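Long-range contacts in m3DLH protein (Halieaceae bacterium, PDB 7JKA), which probably hydrolyses dienelactone-type esters as an alpha/beta hydrolase, and is also associated with phosphotriesterase activity: residues F98-W104 against F133-T137; F48-L54 against A74-H78; R20-G24 against A106-A111; I169-V175 against W196-D202. One frame throughout, in Å; residues are numbered along the deposited sequence. Where two conformers were deposited one is given.

Contact 1: residues F98-W104 against F133-T137; sequences FGDRAAW and FGGTT
Trp104 and Phe133 bring their rings together as near-parallel plates, 6° apart but slid so far that they barely overlap; CZ of Phe133 lies over the rim of one indole face, and CE1 of Phe133 is 3.5 Å from CZ2 of Trp104. Phe98 adds a third ring, its CE1 meeting CE1 of Phe133 at 3.6 Å in the Phe133 ring plane, so the three form an aromatic cluster. Broad rings fill the space between the helices, and the indole also offers an N-H.

A second apolar touch comes from Thr136, whose methyl CG2 sits 3.5 Å from Trp104 CH2 at the indole edge, while its OG1 turns to Gly157 O.

The polar contact is single and nearly straight: Trp104 NE1 donates to Thr137 OG1 at 2.9 Å (165°), in the indole plane. With OG1 beside its own backbone N (chi1 -61°), Thr137 also donates to Phe133 O, so the buried hydroxyl is gripped twice, which helps to fix the indole's rotation.

The end of helix 90-98 and the start of helix 101-116, N-capped by Asp100, thus meet the first turn of helix 133-143, which includes Gly134, the last glycine of a probable nucleophile elbow.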
loop_
_atom_site.group_PDB
_atom_site.type_symbol
_atom_site.label_atom_id
_atom_site.label_comp_id
_atom_site.label_asym_id
_atom_site.label_seq_id
_atom_site.Cartn_x
_atom_site.Cartn_y
_atom_site.Cartn_z
ATOM N N PHE A 98 -0.596 7.084 -13.860
ATOM C CA PHE A 98 0.809 7.297 -14.218
ATOM C C PHE A 98 1.026 8.657 -14.868
ATOM O O PHE A 98 2.068 9.293 -14.661
ATOM C CB PHE A 98 1.314 6.216 -15.181
ATOM C CG PHE A 98 1.326 4.810 -14.618
ATOM C CD1 PHE A 98 1.479 4.562 -13.262
ATOM C CD2 PHE A 98 1.218 3.728 -15.482
ATOM C CE1 PHE A 98 1.510 3.239 -12.781
ATOM C CE2 PHE A 98 1.228 2.426 -15.014
ATOM C CZ PHE A 98 1.373 2.182 -13.662
ATOM N N GLY A 99 0.089 9.092 -15.718
ATOM C CA GLY A 99 0.270 10.331 -16.436
ATOM C C GLY A 99 -0.259 11.553 -15.725
ATOM O O GLY A 99 -0.185 12.660 -16.266
ATOM N N ASP A 100 -0.802 11.384 -14.514
ATOM C CA ASP A 100 -1.335 12.481 -13.718
ATOM C C ASP A 100 -0.904 12.185 -12.277
ATOM O O ASP A 100 -1.694 11.825 -11.399
ATOM C CB ASP A 100 -2.854 12.600 -13.865
ATOM C CG ASP A 100 -3.409 13.851 -13.228
ATOM O OD1 ASP A 100 -2.674 14.531 -12.480
ATOM O OD2 ASP A 100 -4.592 14.152 -13.489
ATOM N N ARG A 101 0.400 12.323 -12.038
ATOM C CA ARG A 101 0.951 11.986 -10.732
ATOM C C ARG A 101 0.352 12.862 -9.632
ATOM O O ARG A 101 0.181 12.398 -8.502
ATOM C CB ARG A 101 2.477 12.117 -10.748
ATOM C CG ARG A 101 3.191 11.361 -11.876
ATOM C CD ARG A 101 3.229 9.860 -11.663
ATOM N NE ARG A 101 4.289 9.422 -10.757
ATOM C CZ ARG A 101 5.541 9.163 -11.131
ATOM N NH1 ARG A 101 6.419 8.755 -10.231
ATOM N NH2 ARG A 101 5.930 9.327 -12.396
ATOM N N ALA A 102 0.004 14.112 -9.952
ATOM C CA ALA A 102 -0.626 14.986 -8.963
ATOM C C ALA A 102 -1.969 14.434 -8.512
ATOM O O ALA A 102 -2.269 14.427 -7.311
ATOM C CB ALA A 102 -0.794 16.396 -9.533
ATOM N N ALA A 103 -2.788 13.955 -9.452
ATOM C CA ALA A 103 -4.089 13.406 -9.071
ATOM C C ALA A 103 -3.922 12.097 -8.313
ATOM O O ALA A 103 -4.658 11.815 -7.359
ATOM C CB ALA A 103 -4.956 13.193 -10.312
ATOM N N TRP A 104 -2.951 11.291 -8.738
ATOM C CA TRP A 104 -2.656 10.043 -8.060
ATOM C C TRP A 104 -2.223 10.308 -6.630
ATOM O O TRP A 104 -2.715 9.674 -5.697
ATOM C CB TRP A 104 -1.572 9.338 -8.865
ATOM C CG TRP A 104 -1.242 7.926 -8.510
ATOM C CD1 TRP A 104 -1.888 7.108 -7.656
ATOM C CD2 TRP A 104 -0.138 7.191 -9.038
ATOM N NE1 TRP A 104 -1.241 5.879 -7.600
ATOM C CE2 TRP A 104 -0.178 5.909 -8.468
ATOM C CE3 TRP A 104 0.863 7.499 -9.962
ATOM C CZ2 TRP A 104 0.783 4.926 -8.765
ATOM C CZ3 TRP A 104 1.802 6.527 -10.275
ATOM C CH2 TRP A 104 1.749 5.262 -9.686
ATOM N N PHE A 133 -0.602 -2.399 -7.691
ATOM C CA PHE A 133 -0.682 -0.962 -7.941
ATOM C C PHE A 133 -0.867 -0.167 -6.653
ATOM O O PHE A 133 -0.392 0.966 -6.567
ATOM C CB PHE A 133 -1.839 -0.673 -8.910
ATOM C CG PHE A 133 -1.974 0.780 -9.269
ATOM C CD1 PHE A 133 -1.132 1.372 -10.205
ATOM C CD2 PHE A 133 -2.957 1.557 -8.675
ATOM C CE1 PHE A 133 -1.270 2.731 -10.542
ATOM C CE2 PHE A 133 -3.109 2.906 -9.012
ATOM C CZ PHE A 133 -2.261 3.489 -9.938
ATOM N N GLY A 134 -1.513 -0.756 -5.639
ATOM C CA GLY A 134 -1.569 -0.119 -4.323
ATOM C C GLY A 134 -0.209 0.108 -3.693
ATOM O O GLY A 134 -0.001 1.105 -2.984
ATOM N N GLY A 135 0.737 -0.801 -3.932
ATOM C CA GLY A 135 2.089 -0.581 -3.444
ATOM C C GLY A 135 2.756 0.556 -4.187
ATOM O O GLY A 135 3.450 1.382 -3.584
ATOM N N THR A 136 2.588 0.585 -5.511
ATOM C CA THR A 136 3.092 1.705 -6.284
ATOM C C THR A 136 2.521 3.003 -5.728
ATOM O O THR A 136 3.236 4.001 -5.596
ATOM C CB THR A 136 2.703 1.523 -7.754
ATOM O OG1 THR A 136 2.884 0.147 -8.147
ATOM C CG2 THR A 136 3.511 2.471 -8.640
ATOM N N THR A 137 1.230 2.980 -5.373
ATOM C CA THR A 137 0.549 4.144 -4.805
ATOM C C THR A 137 1.169 4.549 -3.477
ATOM O O THR A 137 1.387 5.741 -3.224
ATOM C CB THR A 137 -0.944 3.825 -4.627
ATOM O OG1 THR A 137 -1.509 3.534 -5.910
ATOM C CG2 THR A 137 -1.705 5.022 -4.068
#

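Contact 2: residues F48-L54 against A74-H78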
loop_
_atom_site.group_PDB
_atom_site.type_symbol
_atom_site.label_atom_id
_atom_site.label_comp_id
_atom_site.label_asym_id
_atom_site.label_seq_id
_atom_site.Cartn_x
_atom_site.Cartn_y
_atom_site.Cartn_z
ATOM N N PHE A 48 -3.421 0.413 0.685
ATOM C CA PHE A 48 -3.848 0.627 -0.687
ATOM C C PHE A 48 -4.041 -0.711 -1.377
ATOM O O PHE A 48 -3.144 -1.576 -1.327
ATOM C CB PHE A 48 -2.833 1.475 -1.445
ATOM C CG PHE A 48 -2.759 2.895 -0.958
ATOM C CD1 PHE A 48 -3.799 3.781 -1.229
ATOM C CD2 PHE A 48 -1.681 3.328 -0.197
ATOM C CE1 PHE A 48 -3.736 5.097 -0.762
ATOM C CE2 PHE A 48 -1.613 4.638 0.280
ATOM C CZ PHE A 48 -2.635 5.518 0.007
ATOM N N PRO A 49 -5.188 -0.922 -1.996
ATOM C CA PRO A 49 -5.506 -2.222 -2.588
ATOM C C PRO A 49 -4.833 -2.399 -3.946
ATOM O O PRO A 49 -4.224 -1.485 -4.504
ATOM C CB PRO A 49 -7.030 -2.136 -2.764
ATOM C CG PRO A 49 -7.221 -0.654 -3.160
ATOM C CD PRO A 49 -6.263 0.066 -2.222
ATOM N N GLU A 50 -4.972 -3.609 -4.501
ATOM C CA GLU A 50 -4.674 -3.815 -5.913
ATOM C C GLU A 50 -5.505 -2.875 -6.789
ATOM O O GLU A 50 -6.466 -2.270 -6.292
ATOM C CB GLU A 50 -4.922 -5.275 -6.293
ATOM C CG GLU A 50 -3.909 -6.241 -5.673
ATOM C CD GLU A 50 -3.942 -7.594 -6.359
ATOM O OE1 GLU A 50 -5.040 -8.157 -6.526
ATOM O OE2 GLU A 50 -2.876 -8.104 -6.751
ATOM N N ALA A 51 -5.139 -2.720 -8.071
ATOM C CA ALA A 51 -5.784 -1.711 -8.914
ATOM C C ALA A 51 -7.244 -2.013 -9.191
ATOM O O ALA A 51 -7.957 -1.119 -9.667
ATOM C CB ALA A 51 -5.039 -1.545 -10.243
ATOM N N PHE A 52 -7.720 -3.232 -8.898
ATOM C CA PHE A 52 -9.158 -3.476 -8.930
ATOM C C PHE A 52 -9.915 -2.457 -8.084
ATOM O O PHE A 52 -11.043 -2.096 -8.418
ATOM C CB PHE A 52 -9.478 -4.876 -8.412
ATOM C CG PHE A 52 -8.754 -5.964 -9.127
ATOM C CD1 PHE A 52 -9.062 -6.264 -10.436
ATOM C CD2 PHE A 52 -7.776 -6.698 -8.473
ATOM C CE1 PHE A 52 -8.393 -7.281 -11.106
ATOM C CE2 PHE A 52 -7.104 -7.710 -9.128
ATOM C CZ PHE A 52 -7.414 -8.002 -10.447
ATOM N N GLY A 53 -9.324 -2.007 -6.987
ATOM C CA GLY A 53 -9.952 -1.116 -6.032
ATOM C C GLY A 53 -10.150 -1.780 -4.683
ATOM O O GLY A 53 -9.685 -2.893 -4.426
ATOM N N LEU A 54 -10.866 -1.077 -3.812
ATOM C CA LEU A 54 -11.075 -1.559 -2.450
ATOM C C LEU A 54 -11.912 -2.830 -2.493
ATOM O O LEU A 54 -13.123 -2.786 -2.719
ATOM C CB LEU A 54 -11.739 -0.468 -1.616
ATOM C CG LEU A 54 -12.106 -0.842 -0.183
ATOM C CD1 LEU A 54 -10.967 -1.611 0.440
ATOM C CD2 LEU A 54 -12.408 0.422 0.608
ATOM N N ALA A 74 -8.499 0.909 4.891
ATOM C CA ALA A 74 -8.512 0.379 3.532
ATOM C C ALA A 74 -9.000 1.484 2.593
ATOM O O ALA A 74 -10.129 1.973 2.734
ATOM C CB ALA A 74 -9.410 -0.854 3.477
ATOM N N ALA A 75 -8.162 1.875 1.646
ATOM C CA ALA A 75 -8.408 3.042 0.813
ATOM C C ALA A 75 -9.126 2.699 -0.487
ATOM O O ALA A 75 -8.974 1.609 -1.052
ATOM C CB ALA A 75 -7.094 3.738 0.459
ATOM N N ASP A 76 -9.871 3.681 -0.982
ATOM C CA ASP A 76 -10.592 3.601 -2.249
ATOM C C ASP A 76 -9.729 4.248 -3.337
ATOM O O ASP A 76 -9.378 5.423 -3.218
ATOM C CB ASP A 76 -11.924 4.329 -2.041
ATOM C CG ASP A 76 -12.771 4.474 -3.303
ATOM O OD1 ASP A 76 -12.425 3.948 -4.378
ATOM O OD2 ASP A 76 -13.829 5.131 -3.178
ATOM N N LEU A 77 -9.387 3.493 -4.397
ATOM C CA LEU A 77 -8.529 4.050 -5.438
ATOM C C LEU A 77 -9.286 4.830 -6.497
ATOM O O LEU A 77 -8.661 5.605 -7.235
ATOM C CB LEU A 77 -7.758 2.944 -6.161
ATOM C CG LEU A 77 -6.710 2.192 -5.339
ATOM C CD1 LEU A 77 -6.120 1.078 -6.193
ATOM C CD2 LEU A 77 -5.618 3.163 -4.849
ATOM N N HIS A 78 -10.596 4.619 -6.631
ATOM C CA HIS A 78 -11.301 5.038 -7.839
ATOM C C HIS A 78 -12.420 6.021 -7.597
ATOM O O HIS A 78 -12.778 6.777 -8.518
ATOM C CB HIS A 78 -11.885 3.818 -8.556
ATOM C CG HIS A 78 -10.860 2.774 -8.840
ATOM N ND1 HIS A 78 -9.647 3.073 -9.427
ATOM C CD2 HIS A 78 -10.845 1.442 -8.597
ATOM C CE1 HIS A 78 -8.932 1.967 -9.539
ATOM N NE2 HIS A 78 -9.643 0.961 -9.056
HETATM O O HOH W 1 -11.924 1.395 -5.025
#
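Leu77 reaches from its loop into the bend of 48-54, and its two methyls face different neighbours. From CB, with CG beside the backbone N (chi1 -67°), the chain runs to CG, which touches CG of Pro49 at 3.6 Å. There it forks. CD1 lies against backbone oxygens, 3.4 Å from Glu50 O and a little farther from Pro49 O, whereas CD2 turns to Phe48, 4.1 Å from its CD1. A branched apolar side chain can fill both directions at once. Ala75, whose small methyl lets the loops close in, places CB 3.7 Å from the same CD1 of Phe48.

These loops leave the C-terminal ends of the parallel neighbours 42-48 and 71-74 in the alpha/beta-hydrolase sheet, the end where the active site of this fold lies; Glu50 touches Cys132 of the probable nucleophile elbow, and its OE2 is bonded to Ser214.

His78 donates through NE2 to Ala51 O at 2.7 Å in a bent bond (140°), the oxygen in the imidazole plane but the donor 35° above the carbonyl plane. Its ND1 pairs with Arg93 NE, which leaves the ring held at both nitrogens. Asp76 OD2 accepts from Gly81 N, while OD1 accepts from His78 N in an Asx turn and from a water that in turn accepts from Leu54 N at 2.9 Å. In the conformer given, Leu54 CD1 lies against Ala74 CB.

Contact 3: residues R20-G24 against A106-A111; sequences RYTDG and ALARAA
Tyr21 brings the CD2-CE2 side of its ring to the last turn of 106-111, where Ala110 and Ala111 offer methyls small enough to let an aromatic approach the helix backbone. This is strand-on-helix packing at one margin of the alpha/beta-hydrolase fold: strand 20-22, part of the antiparallel extension of the sheet, and helix 106-111 run at 138° to each other with their axes 8.4 Å apart at closest approach.

Chi1 of 61° sets the Tyr21 ring between its backbone N and carbonyl carbon, a crowded position that carries CD2 and CE2 alongside Ala110 and Ala111. CD2 is 3.9 Å from Ala110 CB, which lies near the ring plane at the edge, and CE2 comes to 3.7 Å from Ala111 N. Farther along, OH passes Ala111 CB and is bonded to Asp76 N, so a residue that is apolar along its length and polar at its end suits this place, buried but with a polar partner at the tip. Phe28 of the adjoining strand meets the same ring.

Thr22 turns its side chain from the helix: its OG1 accepts from Gly24 N in an ST turn and also bonds with Thr26. Its carbonyl O, however, rests 3.6 Å from Ala110 CB. Asp23 follows, packing CB 4.0 Å from Ala110 CB and 3.8 Å from Ala106 O. Its OD1 accepts from the backbone N of His25 and Thr26, holding the turn together.

Between strand and helix a water bridges the two segments, lying 2.7 Å from Tyr21 OH and donating to Leu107 O at 2.8 Å.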
loop_
_atom_site.group_PDB
_atom_site.type_symbol
_atom_site.label_atom_id
_atom_site.label_comp_id
_atom_site.label_asym_id
_atom_site.label_seq_id
_atom_site.Cartn_x
_atom_site.Cartn_y
_atom_site.Cartn_z
ATOM N N ARG A 20 -16.134 8.048 4.604
ATOM C CA ARG A 20 -16.289 8.800 3.363
ATOM C C ARG A 20 -15.336 9.988 3.397
ATOM O O ARG A 20 -15.246 10.686 4.408
ATOM C CB ARG A 20 -17.743 9.245 3.187
ATOM C CG ARG A 20 -18.631 8.031 3.086
ATOM C CD ARG A 20 -20.040 8.314 2.631
ATOM N NE ARG A 20 -20.693 7.035 2.378
ATOM C CZ ARG A 20 -20.947 6.527 1.175
ATOM N NH1 ARG A 20 -20.646 7.200 0.068
ATOM N NH2 ARG A 20 -21.530 5.334 1.090
ATOM N N TYR A 21 -14.589 10.189 2.318
ATOM C CA TYR A 21 -13.603 11.251 2.317
ATOM C C TYR A 21 -13.415 11.731 0.885
ATOM O O TYR A 21 -13.957 11.155 -0.057
ATOM C CB TYR A 21 -12.277 10.776 2.924
ATOM C CG TYR A 21 -11.591 9.617 2.189
ATOM C CD1 TYR A 21 -11.981 8.289 2.397
ATOM C CD2 TYR A 21 -10.542 9.851 1.317
ATOM C CE1 TYR A 21 -11.344 7.234 1.751
ATOM C CE2 TYR A 21 -9.906 8.808 0.660
ATOM C CZ TYR A 21 -10.318 7.499 0.876
ATOM O OH TYR A 21 -9.668 6.452 0.221
ATOM N N THR A 22 -12.636 12.799 0.721
ATOM C CA THR A 22 -12.507 13.383 -0.608
ATOM C C THR A 22 -11.135 14.018 -0.764
ATOM O O THR A 22 -10.491 14.400 0.214
ATOM C CB THR A 22 -13.628 14.408 -0.868
ATOM O OG1 THR A 22 -13.563 14.908 -2.218
ATOM C CG2 THR A 22 -13.559 15.587 0.096
ATOM N N ASP A 23 -10.686 14.109 -2.010
ATOM C CA ASP A 23 -9.562 14.960 -2.358
ATOM C C ASP A 23 -10.001 16.338 -2.854
ATOM O O ASP A 23 -9.158 17.123 -3.310
ATOM C CB ASP A 23 -8.702 14.270 -3.417
ATOM C CG ASP A 23 -9.448 14.025 -4.705
ATOM O OD1 ASP A 23 -10.667 14.337 -4.800
ATOM O OD2 ASP A 23 -8.804 13.509 -5.647
ATOM N N GLY A 24 -11.304 16.639 -2.792
ATOM C CA GLY A 24 -11.857 17.876 -3.318
ATOM C C GLY A 24 -12.431 17.755 -4.719
ATOM O O GLY A 24 -13.163 18.654 -5.158
ATOM N N ALA A 106 -2.852 12.939 -4.896
ATOM C CA ALA A 106 -3.926 13.576 -4.143
ATOM C C ALA A 106 -4.893 12.558 -3.561
ATOM O O ALA A 106 -5.362 12.734 -2.428
ATOM C CB ALA A 106 -4.670 14.558 -5.039
ATOM N N LEU A 107 -5.247 11.514 -4.320
ATOM C CA LEU A 107 -6.132 10.502 -3.751
ATOM C C LEU A 107 -5.417 9.690 -2.671
ATOM O O LEU A 107 -6.057 9.207 -1.731
ATOM C CB LEU A 107 -6.716 9.604 -4.854
ATOM C CG LEU A 107 -5.876 8.566 -5.597
ATOM C CD1 LEU A 107 -5.696 7.297 -4.783
ATOM C CD2 LEU A 107 -6.555 8.292 -6.972
ATOM N N ALA A 108 -4.092 9.517 -2.793
ATOM C CA ALA A 108 -3.350 8.811 -1.747
ATOM C C ALA A 108 -3.233 9.669 -0.490
ATOM O O ALA A 108 -3.432 9.188 0.631
ATOM C CB ALA A 108 -1.967 8.434 -2.260
ATOM N N ARG A 109 -2.954 10.958 -0.670
ATOM C CA ARG A 109 -2.862 11.855 0.475
ATOM C C ARG A 109 -4.220 12.030 1.153
ATOM O O ARG A 109 -4.285 12.162 2.385
ATOM C CB ARG A 109 -2.286 13.194 0.016
ATOM C CG ARG A 109 -1.650 13.976 1.120
ATOM C CD ARG A 109 -0.235 14.408 0.775
ATOM N NE ARG A 109 0.375 14.984 1.962
ATOM C CZ ARG A 109 1.441 15.773 1.964
ATOM N NH1 ARG A 109 1.888 16.247 3.123
ATOM N NH2 ARG A 109 2.037 16.109 0.822
ATOM N N ALA A 110 -5.312 12.005 0.377
ATOM C CA ALA A 110 -6.641 12.082 0.975
ATOM C C ALA A 110 -6.905 10.889 1.880
ATOM O O ALA A 110 -7.480 11.047 2.963
ATOM C CB ALA A 110 -7.712 12.166 -0.111
ATOM N N ALA A 111 -6.450 9.697 1.482
ATOM C CA ALA A 111 -6.589 8.542 2.366
ATOM C C ALA A 111 -5.759 8.716 3.635
ATOM O O ALA A 111 -6.245 8.469 4.738
ATOM C CB ALA A 111 -6.223 7.251 1.625
HETATM O O HOH W 2 -7.752 6.979 -1.538
#

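Contact 4: residues I169-V175 against W196-D202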
loop_
_atom_site.group_PDB
_atom_site.type_symbol
_atom_site.label_atom_id
_atom_site.label_comp_id
_atom_site.label_asym_id
_atom_site.label_seq_id
_atom_site.Cartn_x
_atom_site.Cartn_y
_atom_site.Cartn_z
ATOM N N ILE A 169 11.355 11.269 0.587
ATOM C CA ILE A 169 10.876 10.106 1.321
ATOM C C ILE A 169 11.363 10.214 2.760
ATOM O O ILE A 169 12.565 10.350 3.022
ATOM C CB ILE A 169 11.335 8.795 0.680
ATOM C CG1 ILE A 169 10.623 8.616 -0.664
ATOM C CG2 ILE A 169 11.000 7.645 1.602
ATOM C CD1 ILE A 169 11.178 7.464 -1.492
ATOM N N ARG A 170 10.428 10.194 3.690
ATOM C CA ARG A 170 10.758 10.427 5.083
ATOM C C ARG A 170 10.721 9.168 5.932
ATOM O O ARG A 170 11.258 9.182 7.044
ATOM C CB ARG A 170 9.814 11.472 5.661
ATOM C CG ARG A 170 9.927 12.748 4.854
ATOM C CD ARG A 170 8.769 13.644 5.082
ATOM N NE ARG A 170 8.636 13.916 6.500
ATOM C CZ ARG A 170 7.710 14.729 6.985
ATOM N NH1 ARG A 170 7.627 14.942 8.289
ATOM N NH2 ARG A 170 6.878 15.332 6.149
ATOM N N GLY A 171 10.137 8.080 5.431
ATOM C CA GLY A 171 9.992 6.865 6.195
ATOM C C GLY A 171 10.971 5.781 5.779
ATOM O O GLY A 171 11.749 5.924 4.841
ATOM N N ARG A 172 10.908 4.678 6.519
ATOM C CA ARG A 172 11.682 3.497 6.166
ATOM C C ARG A 172 10.908 2.689 5.137
ATOM O O ARG A 172 9.692 2.502 5.273
ATOM C CB ARG A 172 11.949 2.659 7.418
ATOM C CG ARG A 172 12.526 3.546 8.523
ATOM C CD ARG A 172 12.791 2.835 9.821
ATOM N NE ARG A 172 12.954 3.846 10.864
ATOM C CZ ARG A 172 13.447 3.616 12.069
ATOM N NH1 ARG A 172 13.847 2.395 12.408
ATOM N NH2 ARG A 172 13.539 4.617 12.935
ATOM N N VAL A 173 11.598 2.236 4.095
ATOM C CA VAL A 173 10.964 1.627 2.927
ATOM C C VAL A 173 11.334 0.155 2.902
ATOM O O VAL A 173 12.508 -0.187 3.078
ATOM C CB VAL A 173 11.404 2.301 1.615
ATOM C CG1 VAL A 173 10.832 1.524 0.430
ATOM C CG2 VAL A 173 10.946 3.737 1.573
ATOM N N LEU A 174 10.338 -0.714 2.720
ATOM C CA LEU A 174 10.557 -2.146 2.499
ATOM C C LEU A 174 9.754 -2.590 1.287
ATOM O O LEU A 174 8.527 -2.468 1.280
ATOM C CB LEU A 174 10.143 -2.963 3.727
ATOM C CG LEU A 174 10.103 -4.482 3.508
ATOM C CD1 LEU A 174 11.488 -5.057 3.238
ATOM C CD2 LEU A 174 9.524 -5.118 4.729
ATOM N N VAL A 175 10.447 -3.081 0.255
ATOM C CA VAL A 175 9.814 -3.619 -0.953
ATOM C C VAL A 175 9.858 -5.135 -0.868
ATOM O O VAL A 175 10.947 -5.719 -0.823
ATOM C CB VAL A 175 10.523 -3.136 -2.227
ATOM C CG1 VAL A 175 9.976 -3.871 -3.444
ATOM C CG2 VAL A 175 10.328 -1.627 -2.393
ATOM N N TRP A 196 16.998 5.664 -4.131
ATOM C CA TRP A 196 17.078 5.508 -2.692
ATOM C C TRP A 196 18.527 5.487 -2.214
ATOM O O TRP A 196 18.806 5.968 -1.112
ATOM C CB TRP A 196 16.321 4.240 -2.281
ATOM C CG TRP A 196 14.861 4.320 -2.680
ATOM C CD1 TRP A 196 14.149 5.458 -2.994
ATOM C CD2 TRP A 196 13.949 3.221 -2.829
ATOM N NE1 TRP A 196 12.855 5.121 -3.319
ATOM C CE2 TRP A 196 12.700 3.762 -3.220
ATOM C CE3 TRP A 196 14.070 1.829 -2.665
ATOM C CZ2 TRP A 196 11.582 2.959 -3.461
ATOM C CZ3 TRP A 196 12.961 1.031 -2.884
ATOM C CH2 TRP A 196 11.724 1.598 -3.264
ATOM N N ARG A 197 19.460 4.959 -3.026
ATOM C CA ARG A 197 20.883 5.046 -2.697
ATOM C C ARG A 197 21.349 6.494 -2.718
ATOM O O ARG A 197 22.060 6.944 -1.814
ATOM C CB ARG A 197 21.707 4.209 -3.680
ATOM C CG ARG A 197 21.541 2.701 -3.511
ATOM C CD ARG A 197 22.454 1.909 -4.448
ATOM N NE ARG A 197 23.857 2.115 -4.119
ATOM C CZ ARG A 197 24.857 1.393 -4.616
ATOM N NH1 ARG A 197 24.603 0.411 -5.472
ATOM N NH2 ARG A 197 26.110 1.653 -4.257
ATOM N N ARG A 198 20.962 7.234 -3.758
ATOM C CA ARG A 198 21.357 8.635 -3.869
ATOM C C ARG A 198 20.915 9.438 -2.654
ATOM O O ARG A 198 21.679 10.257 -2.124
ATOM C CB ARG A 198 20.759 9.233 -5.136
ATOM C CG ARG A 198 21.010 10.731 -5.300
ATOM C CD ARG A 198 20.025 11.301 -6.309
ATOM N NE ARG A 198 18.659 11.216 -5.809
ATOM C CZ ARG A 198 17.576 11.101 -6.574
ATOM N NH1 ARG A 198 16.393 11.018 -6.009
ATOM N NH2 ARG A 198 17.681 11.046 -7.895
ATOM N N ASP A 199 19.680 9.225 -2.196
ATOM C CA ASP A 199 19.126 10.050 -1.139
ATOM C C ASP A 199 19.331 9.449 0.239
ATOM O O ASP A 199 18.842 10.006 1.225
ATOM C CB ASP A 199 17.632 10.283 -1.389
ATOM C CG ASP A 199 17.379 11.030 -2.690
ATOM O OD1 ASP A 199 18.304 11.728 -3.165
ATOM O OD2 ASP A 199 16.269 10.880 -3.235
ATOM N N ARG A 200 20.043 8.327 0.329
ATOM C CA ARG A 200 20.296 7.676 1.610
ATOM C C ARG A 200 18.991 7.393 2.350
ATOM O O ARG A 200 18.893 7.558 3.566
ATOM C CB ARG A 200 21.254 8.510 2.459
ATOM C CG ARG A 200 22.559 8.783 1.738
ATOM C CD ARG A 200 23.360 9.877 2.415
ATOM N NE ARG A 200 24.767 9.842 2.020
ATOM C CZ ARG A 200 25.262 10.452 0.947
ATOM N NH1 ARG A 200 24.465 11.150 0.148
ATOM N NH2 ARG A 200 26.557 10.364 0.671
ATOM N N VAL A 201 17.971 6.956 1.601
ATOM C CA VAL A 201 16.758 6.453 2.226
ATOM C C VAL A 201 17.122 5.211 3.024
ATOM O O VAL A 201 18.008 4.445 2.638
ATOM C CB VAL A 201 15.702 6.122 1.153
ATOM C CG1 VAL A 201 14.447 5.504 1.749
ATOM C CG2 VAL A 201 15.327 7.376 0.355
ATOM N N ASP A 202 16.439 5.008 4.151
ATOM C CA ASP A 202 16.505 3.729 4.863
ATOM C C ASP A 202 15.583 2.778 4.124
ATOM O O ASP A 202 14.388 2.722 4.400
ATOM C CB ASP A 202 16.062 3.882 6.308
ATOM C CG ASP A 202 16.145 2.584 7.083
ATOM O OD1 ASP A 202 16.397 1.520 6.474
ATOM O OD2 ASP A 202 15.965 2.653 8.302
HETATM O O HOH W 3 14.333 6.776 5.113
HETATM O O HOH W 4 13.914 -0.026 5.648
#
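Val173 sets CG1 over one face of the Trp196 indole, 4.1 Å from the centroid of the six-membered ring and 23° off its normal, a CH-pi contact. Val175, two residues on along the same strand and so on the same side, brings CG2 to 3.6 Å from CH2 at the indole edge. Ile169 reaches the pyrrole end obliquely, where its CD1 lies 3.4 Å from NE1. Beta-branched residues suit the strand and its approach, giving short, stiff side chains against a broad flat ring. Val201 continues the apolar layer: with CG1 anti to its backbone N (chi1 176°), that methyl points at CG2 of Val173, 3.9 Å away, and at CG2 of Ile169.

Toward the outer edge the backbones take over. Val173 N donates to Asp202 O at 2.8 Å, almost straight (168°) and in the carbonyl plane, while a water links Gly171 O to Asp202 N. Farther out, the carboxylate of Asp202 lies beside the extended chain of Arg172, OD2 3.5 Å from CD. No N-H points at this oxygen, so the two probably interact through charge alone, and Arg172 NH1 makes its salt bridge with Glu248 of helix 232-250.

A Schellman motif at Arg200 ends helix 186-198 and turns the chain back to the sheet. The contact lies in the beta-alpha-beta crossover from strand 172-178 through this helix to strand 203-208, with Leu139 of helix 133-143 touching both Val173 and Trp196.

From the N terminus, 20-24 opens the longest loop, which contact 3 closes when helix 101-116 returns to the edge strand. Contact 2 is nested inside it, joining the loops after strands 42-48 and 71-74. Contact 1 opens at 98-104, before contact 3 has closed, and closes at 133-137, so these two cross and share helix 101-116. Contact 4 follows in series, within the beta-alpha-beta unit nearer the C terminus. Contacts 1, 2 and 3 touch one another: Phe48 packs on both Thr137 and Ala108, and Thr137 in turn on Ala108. Contact 4 touches none of them, its centre about 24 Å from those of contacts 2 and 3, though it reaches the same sheet as contact 3.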